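Local coordinates for protein cellulose 1,4-beta-cellobiosidase (Clostridium thermocellum, PDB 3ZQX) that probably anchors a cellulosomal cellobiohydrolase to cellulose, serving as its family 3b carbohydrate-binding module, at residues Gln17-Lys22 against Tyr42-Glu47; Leu52-Tyr57 against Gly64-Ser69; His77-Glu82 against Ile97-Arg102; Lys129-Lys134 against Gly141-Gly146. The protein carries 1 engineered substitution. All coordinates share one frame; numbering follows the deposited sequence. Where two conformers were deposited one is given.

Contact 1 (Gln17-Lys22 against Tyr42-Glu47); sequences QEIKGK and YYFTKE. With CA (calcium ion), chain B.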
loop_
_atom_site.group_PDB
_atom_site.type_symbol
_atom_site.label_atom_id
_atom_site.label_comp_id
_atom_site.label_asym_id
_atom_site.label_seq_id
_atom_site.Cartn_x
_atom_site.Cartn_y
_atom_site.Cartn_z
ATOM N N GLN A 17 12.581 8.276 9.235
ATOM C CA GLN A 17 11.478 8.085 10.157
ATOM C C GLN A 17 10.148 7.850 9.444
ATOM O O GLN A 17 9.172 7.463 10.088
ATOM C CB GLN A 17 11.363 9.283 11.089
ATOM C CG GLN A 17 12.557 9.436 12.001
ATOM C CD GLN A 17 12.683 10.845 12.515
ATOM O OE1 GLN A 17 12.806 11.784 11.733
ATOM N NE2 GLN A 17 12.609 11.010 13.829
ATOM N N GLU A 18 10.084 8.121 8.143
ATOM C CA GLU A 18 8.839 7.965 7.405
ATOM C C GLU A 18 9.048 7.219 6.092
ATOM O O GLU A 18 9.674 7.735 5.167
ATOM C CB GLU A 18 8.232 9.340 7.110
ATOM C CG GLU A 18 7.790 10.079 8.360
ATOM C CD GLU A 18 7.092 11.389 8.063
ATOM O OE1 GLU A 18 7.375 11.996 7.014
ATOM O OE2 GLU A 18 6.250 11.806 8.882
ATOM N N ILE A 19 8.484 6.021 5.985
ATOM C CA ILE A 19 8.263 5.433 4.673
ATOM C C ILE A 19 7.214 6.315 4.016
ATOM O O ILE A 19 6.251 6.691 4.680
ATOM C CB ILE A 19 7.749 3.979 4.781
ATOM C CG1 ILE A 19 8.782 3.087 5.476
ATOM C CG2 ILE A 19 7.365 3.444 3.414
ATOM C CD1 ILE A 19 8.269 1.695 5.806
ATOM N N LYS A 20 7.432 6.733 2.770
ATOM C CA LYS A 20 6.487 7.636 2.132
ATOM C C LYS A 20 6.430 7.405 0.637
ATOM O O LYS A 20 7.462 7.436 -0.039
ATOM C CB LYS A 20 6.881 9.090 2.415
ATOM C CG LYS A 20 5.912 10.128 1.861
ATOM C CD LYS A 20 6.327 11.546 2.208
ATOM C CE LYS A 20 5.352 12.561 1.637
ATOM N NZ LYS A 20 5.738 13.952 1.970
ATOM N N GLY A 21 5.222 7.297 0.103
ATOM C CA GLY A 21 5.026 7.119 -1.316
ATOM C C GLY A 21 3.569 7.319 -1.647
ATOM O O GLY A 21 2.834 7.945 -0.875
ATOM N N LYS A 22 3.163 6.843 -2.817
ATOM C CA LYS A 22 1.763 6.878 -3.200
ATOM C C LYS A 22 1.379 5.579 -3.867
ATOM O O LYS A 22 2.203 4.940 -4.524
ATOM C CB LYS A 22 1.471 8.030 -4.169
ATOM C CG LYS A 22 1.942 9.400 -3.703
ATOM C CD LYS A 22 1.497 10.502 -4.655
ATOM C CE LYS A 22 2.003 11.859 -4.196
ATOM N NZ LYS A 22 1.437 12.958 -5.030
ATOM N N TYR A 42 1.493 -3.530 1.474
ATOM C CA TYR A 42 2.829 -3.006 1.224
ATOM C C TYR A 42 3.768 -3.644 2.240
ATOM O O TYR A 42 3.597 -3.469 3.448
ATOM C CB TYR A 42 2.830 -1.471 1.378
ATOM C CG TYR A 42 4.205 -0.829 1.248
ATOM C CD1 TYR A 42 5.059 -0.737 2.337
ATOM C CD2 TYR A 42 4.646 -0.323 0.026
ATOM C CE1 TYR A 42 6.316 -0.160 2.216
ATOM C CE2 TYR A 42 5.898 0.244 -0.106
ATOM C CZ TYR A 42 6.732 0.331 0.987
ATOM O OH TYR A 42 7.975 0.902 0.819
ATOM N N TYR A 43 4.736 -4.406 1.740
ATOM C CA TYR A 43 5.582 -5.260 2.572
ATOM C C TYR A 43 6.836 -4.545 3.032
ATOM O O TYR A 43 7.576 -3.984 2.222
ATOM C CB TYR A 43 5.942 -6.539 1.800
ATOM C CG TYR A 43 4.711 -7.323 1.421
ATOM C CD1 TYR A 43 4.134 -8.208 2.318
ATOM C CD2 TYR A 43 4.078 -7.125 0.192
ATOM C CE1 TYR A 43 2.978 -8.904 1.997
ATOM C CE2 TYR A 43 2.922 -7.813 -0.142
ATOM C CZ TYR A 43 2.379 -8.702 0.760
ATOM O OH TYR A 43 1.227 -9.365 0.413
ATOM N N PHE A 44 7.062 -4.547 4.343
ATOM C CA PHE A 44 8.255 -3.952 4.904
ATOM C C PHE A 44 8.581 -4.645 6.206
ATOM O O PHE A 44 7.688 -5.150 6.890
ATOM C CB PHE A 44 8.070 -2.435 5.115
ATOM C CG PHE A 44 7.183 -2.061 6.281
ATOM C CD1 PHE A 44 5.800 -2.083 6.177
ATOM C CD2 PHE A 44 7.750 -1.663 7.483
ATOM C CE1 PHE A 44 5.000 -1.719 7.251
ATOM C CE2 PHE A 44 6.957 -1.301 8.571
ATOM C CZ PHE A 44 5.575 -1.313 8.444
ATOM N N THR A 45 9.861 -4.651 6.548
ATOM C CA THR A 45 10.311 -5.248 7.794
ATOM C C THR A 45 10.375 -4.181 8.871
ATOM O O THR A 45 10.939 -3.100 8.662
ATOM C CB THR A 45 11.695 -5.880 7.635
ATOM O OG1 THR A 45 12.560 -4.940 6.998
ATOM C CG2 THR A 45 11.619 -7.158 6.803
ATOM N N LYS A 46 9.788 -4.478 10.024
ATOM C CA LYS A 46 9.815 -3.524 11.120
ATOM C C LYS A 46 11.060 -3.692 11.976
ATOM O O LYS A 46 11.372 -4.794 12.420
ATOM C CB LYS A 46 8.526 -3.561 11.954
ATOM C CG LYS A 46 8.201 -4.870 12.601
ATOM C CD LYS A 46 6.974 -4.704 13.480
ATOM C CE LYS A 46 6.623 -6.001 14.159
ATOM N NZ LYS A 46 5.353 -5.917 14.937
ATOM N N GLU A 47 11.778 -2.591 12.180
ATOM C CA GLU A 47 12.996 -2.580 12.974
ATOM C C GLU A 47 12.763 -2.300 14.462
ATOM O O GLU A 47 13.671 -2.486 15.266
ATOM C CB GLU A 47 13.979 -1.542 12.418
ATOM C CG GLU A 47 14.818 -2.004 11.230
ATOM C CD GLU A 47 14.027 -2.159 9.946
ATOM O OE1 GLU A 47 13.351 -1.192 9.518
ATOM O OE2 GLU A 47 14.106 -3.246 9.334
HETATM CA CA CA B . 12.830 -2.398 7.333
HETATM O O HOH W 1 11.377 -0.343 7.242
#
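Across the interior of the domain, Ile-19 and Phe-44 bring the two backbones nearest, yet their CA atoms remain 9.4 Å apart. That is a distance between facing sheets, and side chains alone bridge it. Ile-19, on strand 15-27, does so with two branches. Its CG2, anti to the backbone N, reaches the hydroxyl end of Tyr-42, 3.7 Å from Tyr-42 OH and slanting toward CE1. The other branch runs out extended (chi2 171°) and lays CD1 over one face of the Phe-44 ring. This is a CH-pi contact: Ile-19 CD1 lies 4.2 Å from the ring centroid, 27° off the normal. All three residues are buried, and Ile-19 also touches Phe-99 in the neighbouring strand.

After Tyr-43 the chain leaves the strand, and just past Phe-44 it grips a calcium ion. Thr-45 gives two oxygens, its carbonyl O at 2.4 Å and its OG1 at 2.6 Å from the metal. The bent side chain of Glu-47 (chi2 71°) turns its carboxylate back to chelate calcium through both OE1 and OE2. One water, Asp-110 O, Asn-113 OD1 and Asp-114 OD1 complete the eight oxygens. The arrangement is that of a family 3 beta-sandwich, with a calcium site beside its hydrophobic core.

Contact 2 (Leu52-Tyr57 against Gly64-Ser69); sequences LQFICY and GNLIPS
The Phe-54 ring meets two residues of 64-69 in different ways. Leu-66 brings CD1 to the ring's edge, near its plane, 3.9 Å from Phe-54 CE2 and about as far from CZ. Pro-68 comes in obliquely over the CB end of the phenylalanine, its own CB 3.6 Å from Phe-54 CD2 and equally close to CB and CG. Both partners cross the aromatic side chain at about a right angle. The second flat group, the Tyr-57 ring, has one face against Ile-55 CG2 of its own segment, which sits 3.8 Å above the plane and displaced toward the rim.

Phe-54 holds CG anti to its backbone N (chi1 169°), which sends the ring across toward strand 66-69. Here the two sheets of the CBM3 beta-sandwich close on each other near an edge: strand 52-55 pairs with 97-103 in one, and 66-71 is an edge strand of the other. The Phe-54 ring also touches Phe-99 in its own sheet, and Leu-79 and Leu-81 in the facing one.

Two residues along each strand, Leu-66 CD1 does double duty. It packs 3.6 Å from Cys-56 CB and 3.7 Å from Cys-56 SG. That methyl sits between the cysteine and the far edge of the phenylalanine; Leu-66 is buried and also touches Phe-83.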
loop_
_atom_site.group_PDB
_atom_site.type_symbol
_atom_site.label_atom_id
_atom_site.label_comp_id
_atom_site.label_asym_id
_atom_site.label_seq_id
_atom_site.Cartn_x
_atom_site.Cartn_y
_atom_site.Cartn_z
ATOM N N LEU A 52 3.386 1.217 15.197
ATOM C CA LEU A 52 3.413 1.672 13.821
ATOM C C LEU A 52 2.132 2.424 13.512
ATOM O O LEU A 52 1.038 2.018 13.939
ATOM C CB LEU A 52 3.523 0.475 12.886
ATOM C CG LEU A 52 4.923 -0.119 12.807
ATOM C CD1 LEU A 52 4.850 -1.549 12.291
ATOM C CD2 LEU A 52 5.813 0.735 11.920
ATOM N N GLN A 53 2.263 3.510 12.753
ATOM C CA GLN A 53 1.140 4.357 12.392
ATOM C C GLN A 53 1.140 4.620 10.898
ATOM O O GLN A 53 2.194 4.848 10.286
ATOM C CB GLN A 53 1.249 5.687 13.129
ATOM C CG GLN A 53 1.317 5.516 14.626
ATOM C CD GLN A 53 1.516 6.825 15.353
ATOM O OE1 GLN A 53 2.003 7.805 14.784
ATOM N NE2 GLN A 53 1.145 6.848 16.625
ATOM N N PHE A 54 -0.051 4.585 10.315
ATOM C CA PHE A 54 -0.288 4.969 8.928
ATOM C C PHE A 54 -0.936 6.343 8.895
ATOM O O PHE A 54 -1.847 6.617 9.683
ATOM C CB PHE A 54 -1.242 3.963 8.288
ATOM C CG PHE A 54 -1.769 4.391 6.942
ATOM C CD1 PHE A 54 -1.080 4.079 5.792
ATOM C CD2 PHE A 54 -2.959 5.097 6.828
ATOM C CE1 PHE A 54 -1.554 4.466 4.547
ATOM C CE2 PHE A 54 -3.440 5.484 5.590
ATOM C CZ PHE A 54 -2.737 5.167 4.451
ATOM N N ILE A 55 -0.487 7.198 7.979
ATOM C CA ILE A 55 -1.139 8.481 7.765
ATOM C C ILE A 55 -1.249 8.758 6.274
ATOM O O ILE A 55 -0.275 8.592 5.524
ATOM C CB ILE A 55 -0.386 9.643 8.437
ATOM C CG1 ILE A 55 -0.065 9.340 9.904
ATOM C CG2 ILE A 55 -1.201 10.926 8.325
ATOM C CD1 ILE A 55 1.240 8.603 10.120
ATOM N N CYS A 56 -2.444 9.159 5.848
ATOM C CA CYS A 56 -2.694 9.573 4.469
ATOM C C CYS A 56 -3.073 11.048 4.452
ATOM O O CYS A 56 -4.145 11.421 4.936
ATOM C CB CYS A 56 -3.831 8.765 3.858
ATOM S SG CYS A 56 -4.351 9.379 2.245
ATOM N N TYR A 57 -2.203 11.878 3.892
ATOM C CA TYR A 57 -2.454 13.313 3.841
ATOM C C TYR A 57 -3.430 13.703 2.748
ATOM O O TYR A 57 -4.030 14.773 2.834
ATOM C CB TYR A 57 -1.141 14.111 3.719
ATOM C CG TYR A 57 -0.300 13.997 4.966
ATOM C CD1 TYR A 57 -0.744 14.532 6.162
ATOM C CD2 TYR A 57 0.912 13.327 4.964
ATOM C CE1 TYR A 57 -0.006 14.420 7.313
ATOM C CE2 TYR A 57 1.662 13.208 6.124
ATOM C CZ TYR A 57 1.196 13.757 7.293
ATOM O OH TYR A 57 1.936 13.628 8.449
ATOM N N GLY A 64 -10.603 9.355 5.287
ATOM C CA GLY A 64 -11.474 8.726 6.264
ATOM C C GLY A 64 -12.092 7.424 5.788
ATOM O O GLY A 64 -12.663 6.676 6.581
ATOM N N ASN A 65 -11.982 7.148 4.494
ATOM C CA ASN A 65 -12.470 5.893 3.945
ATOM C C ASN A 65 -11.418 4.794 3.904
ATOM O O ASN A 65 -11.692 3.694 3.436
ATOM C CB ASN A 65 -13.085 6.126 2.573
ATOM C CG ASN A 65 -14.415 6.819 2.678
ATOM O OD1 ASN A 65 -15.234 6.446 3.513
ATOM N ND2 ASN A 65 -14.629 7.852 1.871
ATOM N N LEU A 66 -10.221 5.094 4.413
ATOM C CA LEU A 66 -9.158 4.105 4.524
ATOM C C LEU A 66 -9.204 3.437 5.891
ATOM O O LEU A 66 -9.491 4.078 6.901
ATOM C CB LEU A 66 -7.792 4.771 4.344
ATOM C CG LEU A 66 -7.597 5.579 3.057
ATOM C CD1 LEU A 66 -6.243 6.266 3.031
ATOM C CD2 LEU A 66 -7.768 4.689 1.835
ATOM N N ILE A 67 -8.900 2.145 5.910
ATOM C CA ILE A 67 -8.865 1.366 7.142
ATOM C C ILE A 67 -7.501 0.683 7.206
ATOM O O ILE A 67 -7.320 -0.410 6.668
ATOM C CB ILE A 67 -9.995 0.316 7.174
ATOM C CG1 ILE A 67 -11.356 0.977 6.936
ATOM C CG2 ILE A 67 -9.989 -0.433 8.501
ATOM C CD1 ILE A 67 -12.502 -0.010 6.791
ATOM N N PRO A 68 -6.506 1.355 7.797
ATOM C CA PRO A 68 -5.158 0.787 7.865
ATOM C C PRO A 68 -4.966 -0.206 8.997
ATOM O O PRO A 68 -5.543 -0.044 10.071
ATOM C CB PRO A 68 -4.285 2.017 8.101
ATOM C CG PRO A 68 -5.161 2.929 8.917
ATOM C CD PRO A 68 -6.558 2.722 8.352
ATOM N N SER A 69 -4.077 -1.164 8.782
ATOM C CA SER A 69 -3.637 -2.063 9.836
ATOM C C SER A 69 -2.250 -2.563 9.477
ATOM O O SER A 69 -1.740 -2.280 8.388
ATOM C CB SER A 69 -4.624 -3.232 10.008
ATOM O OG SER A 69 -4.769 -3.983 8.815
#

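Contact 3 (His77-Glu82 against Ile97-Arg102); sequences HYLQLE and IQFVIR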
loop_
_atom_site.group_PDB
_atom_site.type_symbol
_atom_site.label_atom_id
_atom_site.label_comp_id
_atom_site.label_asym_id
_atom_site.label_seq_id
_atom_site.Cartn_x
_atom_site.Cartn_y
_atom_site.Cartn_z
ATOM N N HIS A 77 5.969 -9.284 6.909
ATOM C CA HIS A 77 5.283 -8.161 7.541
ATOM C C HIS A 77 4.821 -7.115 6.520
ATOM O O HIS A 77 5.464 -6.909 5.479
ATOM C CB HIS A 77 6.233 -7.543 8.568
ATOM C CG HIS A 77 5.619 -6.450 9.382
ATOM N ND1 HIS A 77 5.806 -5.113 9.109
ATOM C CD2 HIS A 77 4.820 -6.501 10.476
ATOM C CE1 HIS A 77 5.135 -4.391 9.992
ATOM N NE2 HIS A 77 4.533 -5.207 10.837
ATOM N N TYR A 78 3.714 -6.439 6.818
ATOM C CA TYR A 78 3.158 -5.441 5.905
ATOM C C TYR A 78 2.283 -4.405 6.595
ATOM O O TYR A 78 1.733 -4.625 7.684
ATOM C CB TYR A 78 2.308 -6.107 4.791
ATOM C CG TYR A 78 1.283 -7.086 5.346
ATOM C CD1 TYR A 78 0.047 -6.655 5.817
ATOM C CD2 TYR A 78 1.576 -8.440 5.443
ATOM C CE1 TYR A 78 -0.861 -7.552 6.367
ATOM C CE2 TYR A 78 0.671 -9.346 5.983
ATOM C CZ TYR A 78 -0.545 -8.895 6.444
ATOM O OH TYR A 78 -1.467 -9.744 6.997
ATOM N N LEU A 79 2.160 -3.273 5.909
ATOM C CA LEU A 79 1.007 -2.394 6.011
ATOM C C LEU A 79 -0.118 -2.986 5.172
ATOM O O LEU A 79 0.090 -3.351 4.011
ATOM C CB LEU A 79 1.338 -1.022 5.413
ATOM C CG LEU A 79 0.145 -0.099 5.142
ATOM C CD1 LEU A 79 -0.478 0.412 6.436
ATOM C CD2 LEU A 79 0.543 1.051 4.226
ATOM N N GLN A 80 -1.316 -3.052 5.751
ATOM C CA GLN A 80 -2.514 -3.433 5.035
ATOM C C GLN A 80 -3.455 -2.240 4.954
ATOM O O GLN A 80 -3.688 -1.538 5.942
ATOM C CB GLN A 80 -3.219 -4.584 5.761
ATOM C CG GLN A 80 -4.576 -4.939 5.184
ATOM C CD GLN A 80 -5.016 -6.316 5.621
ATOM O OE1 GLN A 80 -4.338 -7.296 5.345
ATOM N NE2 GLN A 80 -6.136 -6.399 6.340
ATOM N N LEU A 81 -3.985 -2.000 3.762
ATOM C CA LEU A 81 -5.084 -1.060 3.611
ATOM C C LEU A 81 -6.335 -1.786 3.204
ATOM O O LEU A 81 -6.354 -2.542 2.219
ATOM C CB LEU A 81 -4.795 0.016 2.571
ATOM C CG LEU A 81 -3.678 0.980 2.926
ATOM C CD1 LEU A 81 -3.524 2.007 1.823
ATOM C CD2 LEU A 81 -3.956 1.651 4.273
ATOM N N GLU A 82 -7.370 -1.559 3.996
ATOM C CA GLU A 82 -8.728 -1.913 3.648
ATOM C C GLU A 82 -9.496 -0.602 3.497
ATOM O O GLU A 82 -8.939 0.481 3.683
ATOM C CB GLU A 82 -9.332 -2.835 4.706
ATOM C CG GLU A 82 -8.737 -4.230 4.630
ATOM C CD GLU A 82 -9.100 -5.097 5.800
ATOM O OE1 GLU A 82 -8.627 -4.802 6.913
ATOM O OE2 GLU A 82 -9.855 -6.076 5.610
ATOM N N ILE A 97 -3.279 7.605 -3.552
ATOM C CA ILE A 97 -3.443 7.391 -2.128
ATOM C C ILE A 97 -2.070 7.656 -1.536
ATOM O O ILE A 97 -1.167 6.818 -1.625
ATOM C CB ILE A 97 -3.875 5.938 -1.823
ATOM C CG1 ILE A 97 -5.152 5.578 -2.596
ATOM C CG2 ILE A 97 -4.062 5.752 -0.325
ATOM C CD1 ILE A 97 -5.534 4.103 -2.504
ATOM N N GLN A 98 -1.918 8.803 -0.890
ATOM C CA GLN A 98 -0.643 9.109 -0.269
ATOM C C GLN A 98 -0.494 8.224 0.951
ATOM O O GLN A 98 -1.478 7.929 1.642
ATOM C CB GLN A 98 -0.579 10.580 0.117
ATOM C CG GLN A 98 -0.597 11.483 -1.095
ATOM C CD GLN A 98 -0.415 12.947 -0.775
ATOM O OE1 GLN A 98 -0.052 13.326 0.345
ATOM N NE2 GLN A 98 -0.654 13.787 -1.769
ATOM N N PHE A 99 0.729 7.780 1.219
ATOM C CA PHE A 99 0.953 7.024 2.438
ATOM C C PHE A 99 2.244 7.390 3.117
ATOM O O PHE A 99 3.271 7.611 2.459
ATOM C CB PHE A 99 0.858 5.496 2.217
ATOM C CG PHE A 99 2.021 4.874 1.474
ATOM C CD1 PHE A 99 2.092 4.910 0.086
ATOM C CD2 PHE A 99 3.009 4.185 2.173
ATOM C CE1 PHE A 99 3.148 4.310 -0.581
ATOM C CE2 PHE A 99 4.055 3.573 1.507
ATOM C CZ PHE A 99 4.126 3.637 0.132
ATOM N N VAL A 100 2.163 7.447 4.444
ATOM C CA VAL A 100 3.308 7.535 5.330
ATOM C C VAL A 100 3.161 6.431 6.369
ATOM O O VAL A 100 2.054 6.205 6.896
ATOM C CB VAL A 100 3.348 8.898 6.040
ATOM C CG1 VAL A 100 4.247 8.855 7.273
ATOM C CG2 VAL A 100 3.803 9.983 5.071
ATOM N N ILE A 101 4.263 5.736 6.647
ATOM C CA ILE A 101 4.319 4.796 7.759
ATOM C C ILE A 101 5.404 5.275 8.704
ATOM O O ILE A 101 6.564 5.463 8.302
ATOM C CB ILE A 101 4.667 3.363 7.303
ATOM C CG1 ILE A 101 3.665 2.852 6.267
ATOM C CG2 ILE A 101 4.738 2.424 8.507
ATOM C CD1 ILE A 101 4.172 1.673 5.473
ATOM N N ARG A 102 5.037 5.507 9.955
ATOM C CA ARG A 102 5.986 5.997 10.942
ATOM C C ARG A 102 5.759 5.303 12.269
ATOM O O ARG A 102 4.791 4.568 12.431
ATOM C CB ARG A 102 5.886 7.510 11.089
ATOM C CG ARG A 102 4.583 8.019 11.620
ATOM C CD ARG A 102 4.688 9.535 11.540
ATOM N NE ARG A 102 3.477 10.240 11.921
ATOM C CZ ARG A 102 2.997 11.301 11.278
ATOM N NH1 ARG A 102 3.611 11.787 10.199
ATOM N NH2 ARG A 102 1.891 11.874 11.714
#
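Leu-79 starts its contact with Ile-101 already at CB, which lies 3.9 Å from Ile-101 CD1. With CG set anti to the backbone N (chi1 166°), the side chain then runs across the gap between the strands and branches. The CD2 branch carries the rest of the packing: it meets Ile-101 CD1 at 3.9 Å and, a little farther back, Ile-101 CG1 at 4.1 Å. Beyond that, the same methyl approaches the Phe-99 ring obliquely, with Leu-79 CD2 a loose 4.5 Å from Phe-99 CD2. On the other strand, the extended Ile-101 chain sets its terminal CD1 against both CB and CD2 of the leucine.

These strands belong to opposite sheets of the beta-sandwich. Strands 78-82 and 97-102 run roughly counter to each other, at 139° between their directions, and their axes pass 10.1 Å apart, a gap filled by aliphatic and aromatic side chains from both strands. Around that layer stand Tyr-42, Phe-54 and Phe-70, while Phe-23 stacks on the Phe-99 ring. All five residues that touch here are buried, in the middle of the domain.

Farther along, Leu-81 turns toward Ile-97, but the two meet only loosely, and Leu-81 has a second conformer, so little weight rests on that pair. On the other face of strand 78-82, Gln-80 NE2 makes a weak hydrogen bond to Glu-82 OE1, at 3.0 Å with a bent angle of 144°. The amide's Gln-80 OE1 accepts from Arg-41 NE.

Contact 4 (Lys129-Lys134 against Gly141-Gly146); sequences KVTLYK and GTPPGG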
loop_
_atom_site.group_PDB
_atom_site.type_symbol
_atom_site.label_atom_id
_atom_site.label_comp_id
_atom_site.label_asym_id
_atom_site.label_seq_id
_atom_site.Cartn_x
_atom_site.Cartn_y
_atom_site.Cartn_z
ATOM N N LYS A 129 5.091 -5.442 -6.604
ATOM C CA LYS A 129 5.524 -5.748 -5.238
ATOM C C LYS A 129 4.585 -5.216 -4.160
ATOM O O LYS A 129 4.865 -5.364 -2.977
ATOM C CB LYS A 129 6.966 -5.312 -4.998
ATOM C CG LYS A 129 7.963 -6.104 -5.829
ATOM C CD LYS A 129 9.389 -5.639 -5.584
ATOM C CE LYS A 129 10.376 -6.432 -6.425
ATOM N NZ LYS A 129 11.770 -5.931 -6.253
ATOM N N VAL A 130 3.478 -4.614 -4.581
ATOM C CA VAL A 130 2.367 -4.289 -3.695
ATOM C C VAL A 130 1.212 -5.141 -4.183
ATOM O O VAL A 130 0.884 -5.121 -5.367
ATOM C CB VAL A 130 2.031 -2.781 -3.747
ATOM C CG1 VAL A 130 0.738 -2.458 -2.999
ATOM C CG2 VAL A 130 3.194 -1.981 -3.187
ATOM N N THR A 131 0.595 -5.887 -3.282
ATOM C CA THR A 131 -0.405 -6.876 -3.664
ATOM C C THR A 131 -1.823 -6.388 -3.418
ATOM O O THR A 131 -2.071 -5.509 -2.576
ATOM C CB THR A 131 -0.223 -8.173 -2.885
ATOM O OG1 THR A 131 -0.192 -7.844 -1.494
ATOM C CG2 THR A 131 1.061 -8.898 -3.300
ATOM N N LEU A 132 -2.743 -6.921 -4.216
ATOM C CA LEU A 132 -4.171 -6.815 -3.939
ATOM C C LEU A 132 -4.782 -8.196 -3.792
ATOM O O LEU A 132 -4.479 -9.109 -4.574
ATOM C CB LEU A 132 -4.922 -6.103 -5.059
ATOM C CG LEU A 132 -4.518 -4.670 -5.358
ATOM C CD1 LEU A 132 -5.274 -4.155 -6.575
ATOM C CD2 LEU A 132 -4.744 -3.779 -4.141
ATOM N N TYR A 133 -5.671 -8.314 -2.806
ATOM C CA TYR A 133 -6.483 -9.504 -2.583
ATOM C C TYR A 133 -7.949 -9.134 -2.673
ATOM O O TYR A 133 -8.359 -8.029 -2.271
ATOM C CB TYR A 133 -6.214 -10.101 -1.201
ATOM C CG TYR A 133 -4.813 -10.632 -1.039
ATOM C CD1 TYR A 133 -3.765 -9.790 -0.685
ATOM C CD2 TYR A 133 -4.527 -11.971 -1.257
ATOM C CE1 TYR A 133 -2.477 -10.273 -0.543
ATOM C CE2 TYR A 133 -3.233 -12.459 -1.115
ATOM C CZ TYR A 133 -2.216 -11.599 -0.761
ATOM O OH TYR A 133 -0.922 -12.057 -0.613
ATOM N N LYS A 134 -8.728 -10.042 -3.245
ATOM C CA LYS A 134 -10.159 -9.870 -3.360
ATOM C C LYS A 134 -10.775 -11.260 -3.422
ATOM O O LYS A 134 -10.237 -12.147 -4.090
ATOM C CB LYS A 134 -10.444 -9.091 -4.639
ATOM C CG LYS A 134 -11.903 -8.939 -4.973
ATOM C CD LYS A 134 -12.117 -7.931 -6.099
ATOM C CE LYS A 134 -11.253 -8.234 -7.319
ATOM N NZ LYS A 134 -11.616 -9.509 -8.001
ATOM N N GLY A 141 -0.077 -8.669 -8.195
ATOM C CA GLY A 141 1.204 -8.625 -7.529
ATOM C C GLY A 141 1.670 -9.952 -6.982
ATOM O O GLY A 141 1.007 -10.984 -7.110
ATOM N N THR A 142 2.894 -9.915 -6.476
ATOM C CA THR A 142 3.561 -11.054 -5.869
ATOM C C THR A 142 3.992 -10.750 -4.443
ATOM O O THR A 142 4.777 -9.827 -4.247
ATOM C CB THR A 142 4.773 -11.464 -6.702
ATOM O OG1 THR A 142 4.362 -11.643 -8.066
ATOM C CG2 THR A 142 5.364 -12.765 -6.179
ATOM N N PRO A 143 3.474 -11.466 -3.441
ATOM C CA PRO A 143 3.948 -11.245 -2.072
ATOM C C PRO A 143 5.335 -11.847 -1.867
ATOM O O PRO A 143 5.814 -12.601 -2.715
ATOM C CB PRO A 143 2.912 -11.988 -1.231
ATOM C CG PRO A 143 2.516 -13.125 -2.096
ATOM C CD PRO A 143 2.504 -12.574 -3.505
ATOM N N PRO A 144 5.995 -11.504 -0.754
ATOM C CA PRO A 144 7.302 -12.110 -0.476
ATOM C C PRO A 144 7.233 -13.638 -0.544
ATOM O O PRO A 144 6.335 -14.243 0.044
ATOM C CB PRO A 144 7.604 -11.646 0.953
ATOM C CG PRO A 144 6.801 -10.384 1.117
ATOM C CD PRO A 144 5.561 -10.581 0.309
ATOM N N GLY A 145 8.160 -14.250 -1.274
ATOM C CA GLY A 145 8.192 -15.695 -1.424
ATOM C C GLY A 145 7.095 -16.256 -2.310
ATOM O O GLY A 145 7.081 -17.453 -2.610
ATOM N N GLY A 146 6.174 -15.394 -2.730
ATOM C CA GLY A 146 5.059 -15.813 -3.559
ATOM C C GLY A 146 5.484 -16.100 -4.982
ATOM O O GLY A 146 4.693 -16.596 -5.788
ATOM O OXT GLY A 146 6.627 -15.847 -5.365
#
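Thr-131 and Gly-141 bring the two backbones to 4.5 Å between CA atoms, though the segments form no hydrogen bond to each other there. Gly-141, with positive phi (83°), sets its CA close to the strand, 4.1 Å from Val-130 O.

The side chain doing most of the touching is Thr-131. Its CG2, anti to the carbonyl carbon, points at the backbone after the glycine and lies 3.5 Å from Pro-143 N and 3.7 Å from Thr-142 C, with Pro-143 CD slightly farther off. This leaves Thr-131 OG1 on the other branch, hydrogen-bonded to Tyr-43 OH. From farther up the strand, Tyr-133 reaches obliquely across to the proline ring, its OH 3.9 Å from both Pro-143 CB and CG. Pro-143 also packs on Tyr-43 and Leu-138.

Past the proline the chain bends in a type II beta turn from Pro-143 to Gly-146, closed by Gly-146 N donating to Pro-143 O over 2.8 Å. Gly-145 takes its third position with positive phi. What results is a C-terminal tail that continues from edge strand 137-140 of a beta hairpin past the hairpin partner, with Pro-143 laid against Thr-131 and Tyr-133.

In the fold
Contacts 1, 2 and 3 each join the two main sheets of the beta-sandwich; contact 4 stays with one sheet and its C-terminal tail. They follow one another in series along the chain. Contact 3 is the middle of the core, its centre about 7 Å from those of contacts 1 and 2. Strand neighbours tie them together: 15-27 and 52-55 both pair with 97-103, while 78-83 lies between 66-71 and 38-43. Contact 4 lies about 19 Å from contact 2, centre to centre, across the chain's middle; it meets contact 1 through Tyr-43. Contacts 1 to 3 touch one another, so the core packing reaches from the sandwich edge to near the calcium site.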